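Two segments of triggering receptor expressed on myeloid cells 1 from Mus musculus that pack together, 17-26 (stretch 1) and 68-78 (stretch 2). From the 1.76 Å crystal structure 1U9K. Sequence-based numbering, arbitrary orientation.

Stretch 1 (17-26) LTVKCPFNIM
Stretch 2 68-78: KHDPSEAMLQV

Residues 17-22 and 75-78 are neighbouring antiparallel strands, their N-to-C directions 159° apart and their axes 4.6 Å apart at closest approach. Stretch 2 reaches its strand through a hairpin: strand 68-70 comes first, the 3-10 turn at 71-73 and Ala 74, with left-handed phi/psi 49/51, connect the strands, and Asp 70 N bonds Met 75 O at 2.8 Å.

The register pairs Val 19 with Val 78, Lys 20 with Gln 77, Cys 21 with Leu 76 and Pro 22 with Met 75, at CA-CA distances of 5.2, 4.5, 5.1 and 4.4 Å. The wider pairs carry the hydrogen bonds: Val 19 N to Val 78 O, 3.0 Å; Val 78 N to Val 19 O, 2.8 Å; Cys 21 N to Leu 76 O, 2.8 Å; and Leu 76 N to Cys 21 O, 2.9 Å. Pro 22, lacking an amide hydrogen, suits a narrow pair, where no such bond is required of it. The ladder closes with Phe 23 N donating to Ala 74 O at 3.1 Å.

Val 19, Cys 21, Leu 76 and Val 78 share the buried face. The valines are both chi1 t, and their CB atoms lie 4.5 Å apart; Cys 21 (m) and Leu 76 (t, chi2 p) bring their CB atoms to 4.3 Å. Apolar groups suit this buried side, and Cys 21 is also covalently bonded elsewhere in the structure.

Lys 20, Pro 22, Met 75 and Gln 77 occupy the other face. Met 75, folded t, p, p, bends back over stretch 1: its SD is 3.5 Å from Lys 20 CB, and its CE touches Pro 22 CG at 3.9 Å. The flexible thioether thus follows the relief of its neighbours. Lys 20 extends m, t, t, t, placing CE 3.4 Å from Gln 77 OE1, while Thr 18 CG2 lies 3.7 Å from Gln 77 CD.

The boldest bump is Phe 23 (phi/psi -133/151, chi1 65°, chi2 91°), whose buried ring packs against one side of the hairpin, with Ala 74, Met 75 and Leu 76 alongside and His 69 and Pro 71 at its tip. Ala 74 C covers one ring face, Leu 76 N lies at the edge, and CZ comes within 3.4 Å of His 69 CE1. The Phe 23 and His 69 planes differ by just 13°, but with centroids 5.4 Å apart the rings are slid and barely overlap.

Beyond it, Ile 25 (chi1 -84°, chi2 -96°) points toward the turn, setting CD1 3.6 Å from Pro 71 CB and CG1 3.7 Å from Ala 74 CB. The methyl of Ala 74 and the ring of Pro 71 give this branched side chain an apolar surface to rest on.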

# COMPACT_ATOMS: atom_id res chain seq x y z
N LEU A 17 -8.63 3.63 6.81
CA LEU A 17 -8.62 2.64 5.74
C LEU A 17 -7.67 1.52 6.11
O LEU A 17 -6.53 1.82 6.50
CB LEU A 17 -8.15 3.27 4.47
CG LEU A 17 -7.89 2.34 3.29
CD1 LEU A 17 -9.18 1.68 2.91
CD2 LEU A 17 -7.17 3.02 2.14
N THR A 18 -8.10 0.27 5.99
CA THR A 18 -7.20 -0.87 6.17
C THR A 18 -7.30 -1.72 4.92
O THR A 18 -8.39 -2.08 4.52
CB THR A 18 -7.60 -1.73 7.38
OG1 THR A 18 -7.54 -0.94 8.58
CG2 THR A 18 -6.60 -2.83 7.63
N VAL A 19 -6.16 -2.08 4.34
CA VAL A 19 -6.08 -2.87 3.13
C VAL A 19 -5.07 -3.97 3.40
O VAL A 19 -4.00 -3.71 3.94
CB VAL A 19 -5.60 -1.99 1.96
CG1 VAL A 19 -5.27 -2.80 0.74
CG2 VAL A 19 -6.62 -0.93 1.67
N LYS A 20 -5.47 -5.21 3.13
CA LYS A 20 -4.62 -6.40 3.28
C LYS A 20 -4.22 -6.87 1.89
O LYS A 20 -5.09 -7.30 1.10
CB LYS A 20 -5.40 -7.51 3.98
CG LYS A 20 -5.87 -7.08 5.35
CD LYS A 20 -6.03 -8.23 6.32
CE LYS A 20 -6.70 -7.72 7.59
NZ LYS A 20 -6.28 -8.56 8.82
N CYS A 21 -2.94 -6.76 1.61
CA CYS A 21 -2.35 -7.14 0.33
C CYS A 21 -1.49 -8.38 0.44
O CYS A 21 -0.37 -8.28 0.92
CB CYS A 21 -1.48 -6.01 -0.20
SG CYS A 21 -2.44 -4.50 -0.48
N PRO A 22 -1.96 -9.52 0.00
CA PRO A 22 -1.09 -10.69 -0.00
C PRO A 22 0.08 -10.52 -0.96
O PRO A 22 -0.06 -9.85 -1.98
CB PRO A 22 -2.01 -11.82 -0.52
CG PRO A 22 -3.33 -11.38 -0.38
CD PRO A 22 -3.29 -9.85 -0.52
N PHE A 23 1.21 -11.12 -0.64
CA PHE A 23 2.31 -11.23 -1.59
C PHE A 23 2.86 -12.64 -1.61
O PHE A 23 2.83 -13.36 -0.63
CB PHE A 23 3.41 -10.20 -1.37
CG PHE A 23 4.16 -10.34 -0.06
CD1 PHE A 23 5.29 -11.11 0.00
CD2 PHE A 23 3.75 -9.64 1.06
CE1 PHE A 23 5.98 -11.24 1.19
CE2 PHE A 23 4.43 -9.77 2.24
CZ PHE A 23 5.56 -10.58 2.30
N ASN A 24 3.39 -13.03 -2.76
CA ASN A 24 3.99 -14.35 -2.92
C ASN A 24 5.36 -14.38 -2.24
O ASN A 24 6.31 -13.76 -2.74
CB ASN A 24 4.09 -14.63 -4.42
CG ASN A 24 4.71 -15.94 -4.70
OD1 ASN A 24 5.55 -16.41 -3.95
ND2 ASN A 24 4.29 -16.57 -5.78
N ILE A 25 5.48 -15.13 -1.13
CA ILE A 25 6.71 -15.19 -0.34
C ILE A 25 7.82 -15.86 -1.08
O ILE A 25 8.98 -15.56 -0.83
CB ILE A 25 6.48 -15.93 1.05
CG1 ILE A 25 5.94 -14.97 2.08
CG2 ILE A 25 7.79 -16.58 1.64
CD1 ILE A 25 7.00 -14.36 2.97
N MET A 26 7.51 -16.82 -1.95
CA MET A 26 8.57 -17.48 -2.70
C MET A 26 9.31 -16.51 -3.60
O MET A 26 10.50 -16.70 -3.81
CB MET A 26 7.99 -18.64 -3.53
CG MET A 26 7.30 -19.71 -2.70
SD MET A 26 6.89 -21.17 -3.67
CE MET A 26 8.53 -21.85 -3.96
N LYS A 68 2.37 -2.53 7.51
CA LYS A 68 2.81 -3.65 8.32
C LYS A 68 3.25 -4.70 7.35
O LYS A 68 2.50 -5.08 6.45
CB LYS A 68 1.69 -4.15 9.19
CG LYS A 68 1.39 -3.36 10.43
CD LYS A 68 0.18 -4.03 11.12
CE LYS A 68 -0.00 -3.63 12.61
NZ LYS A 68 -0.70 -2.31 12.54
N HIS A 69 4.49 -5.10 7.47
CA HIS A 69 5.06 -6.20 6.70
C HIS A 69 5.01 -7.46 7.54
O HIS A 69 5.79 -7.63 8.48
CB HIS A 69 6.48 -5.86 6.24
CG HIS A 69 7.20 -7.03 5.54
ND1 HIS A 69 6.84 -7.49 4.29
CD2 HIS A 69 8.25 -7.80 5.93
CE1 HIS A 69 7.63 -8.49 3.94
NE2 HIS A 69 8.49 -8.69 4.92
N ASP A 70 4.13 -8.39 7.15
CA ASP A 70 3.87 -9.57 7.91
C ASP A 70 4.15 -10.82 7.10
O ASP A 70 3.25 -11.53 6.72
CB ASP A 70 2.41 -9.52 8.38
CG ASP A 70 2.08 -10.48 9.49
OD1 ASP A 70 2.79 -11.49 9.76
OD2 ASP A 70 1.04 -10.29 10.11
N PRO A 71 5.42 -11.15 6.89
CA PRO A 71 5.75 -12.30 6.05
C PRO A 71 5.32 -13.60 6.64
O PRO A 71 5.10 -14.56 5.87
CB PRO A 71 7.32 -12.21 5.89
CG PRO A 71 7.76 -11.37 7.11
CD PRO A 71 6.62 -10.46 7.42
N SER A 72 5.19 -13.70 7.98
CA SER A 72 4.60 -14.86 8.59
C SER A 72 3.22 -15.21 8.03
O SER A 72 2.88 -16.36 8.01
CB SER A 72 4.43 -14.66 10.10
OG SER A 72 4.03 -15.91 10.64
N GLU A 73 2.49 -14.23 7.55
CA GLU A 73 1.14 -14.42 6.96
C GLU A 73 1.15 -14.15 5.44
O GLU A 73 0.10 -14.08 4.83
CB GLU A 73 0.10 -13.50 7.64
CG GLU A 73 -0.23 -13.77 9.10
CD GLU A 73 -1.22 -12.74 9.72
OE1 GLU A 73 -1.71 -11.81 9.04
OE2 GLU A 73 -1.45 -12.71 10.89
N ALA A 74 2.34 -13.96 4.88
CA ALA A 74 2.55 -13.59 3.48
C ALA A 74 1.65 -12.40 3.13
O ALA A 74 0.92 -12.43 2.15
CB ALA A 74 2.25 -14.77 2.59
N MET A 75 1.72 -11.36 3.97
CA MET A 75 0.75 -10.26 3.98
C MET A 75 1.48 -8.91 4.21
O MET A 75 2.35 -8.79 5.06
CB MET A 75 -0.29 -10.50 5.11
CG MET A 75 -1.36 -9.43 5.34
SD MET A 75 -2.39 -9.21 3.86
CE MET A 75 -3.02 -10.94 3.52
N LEU A 76 1.08 -7.91 3.45
CA LEU A 76 1.41 -6.53 3.74
C LEU A 76 0.10 -5.84 4.09
O LEU A 76 -0.83 -5.92 3.27
CB LEU A 76 1.93 -5.95 2.44
CG LEU A 76 2.47 -4.56 2.42
CD1 LEU A 76 3.80 -4.55 3.17
CD2 LEU A 76 2.66 -4.12 0.98
N GLN A 77 -0.02 -5.20 5.24
CA GLN A 77 -1.25 -4.44 5.57
C GLN A 77 -0.97 -2.95 5.58
O GLN A 77 -0.02 -2.48 6.22
CB GLN A 77 -1.77 -4.82 6.95
CG GLN A 77 -3.08 -4.20 7.30
CD GLN A 77 -3.57 -4.65 8.63
OE1 GLN A 77 -4.18 -5.70 8.74
NE2 GLN A 77 -3.28 -3.88 9.66
N VAL A 78 -1.83 -2.19 4.93
CA VAL A 78 -1.70 -0.75 4.89
C VAL A 78 -2.82 -0.12 5.69
O VAL A 78 -3.94 -0.59 5.63
CB VAL A 78 -1.75 -0.27 3.44
CG1 VAL A 78 -1.65 1.25 3.41
CG2 VAL A 78 -0.64 -0.97 2.61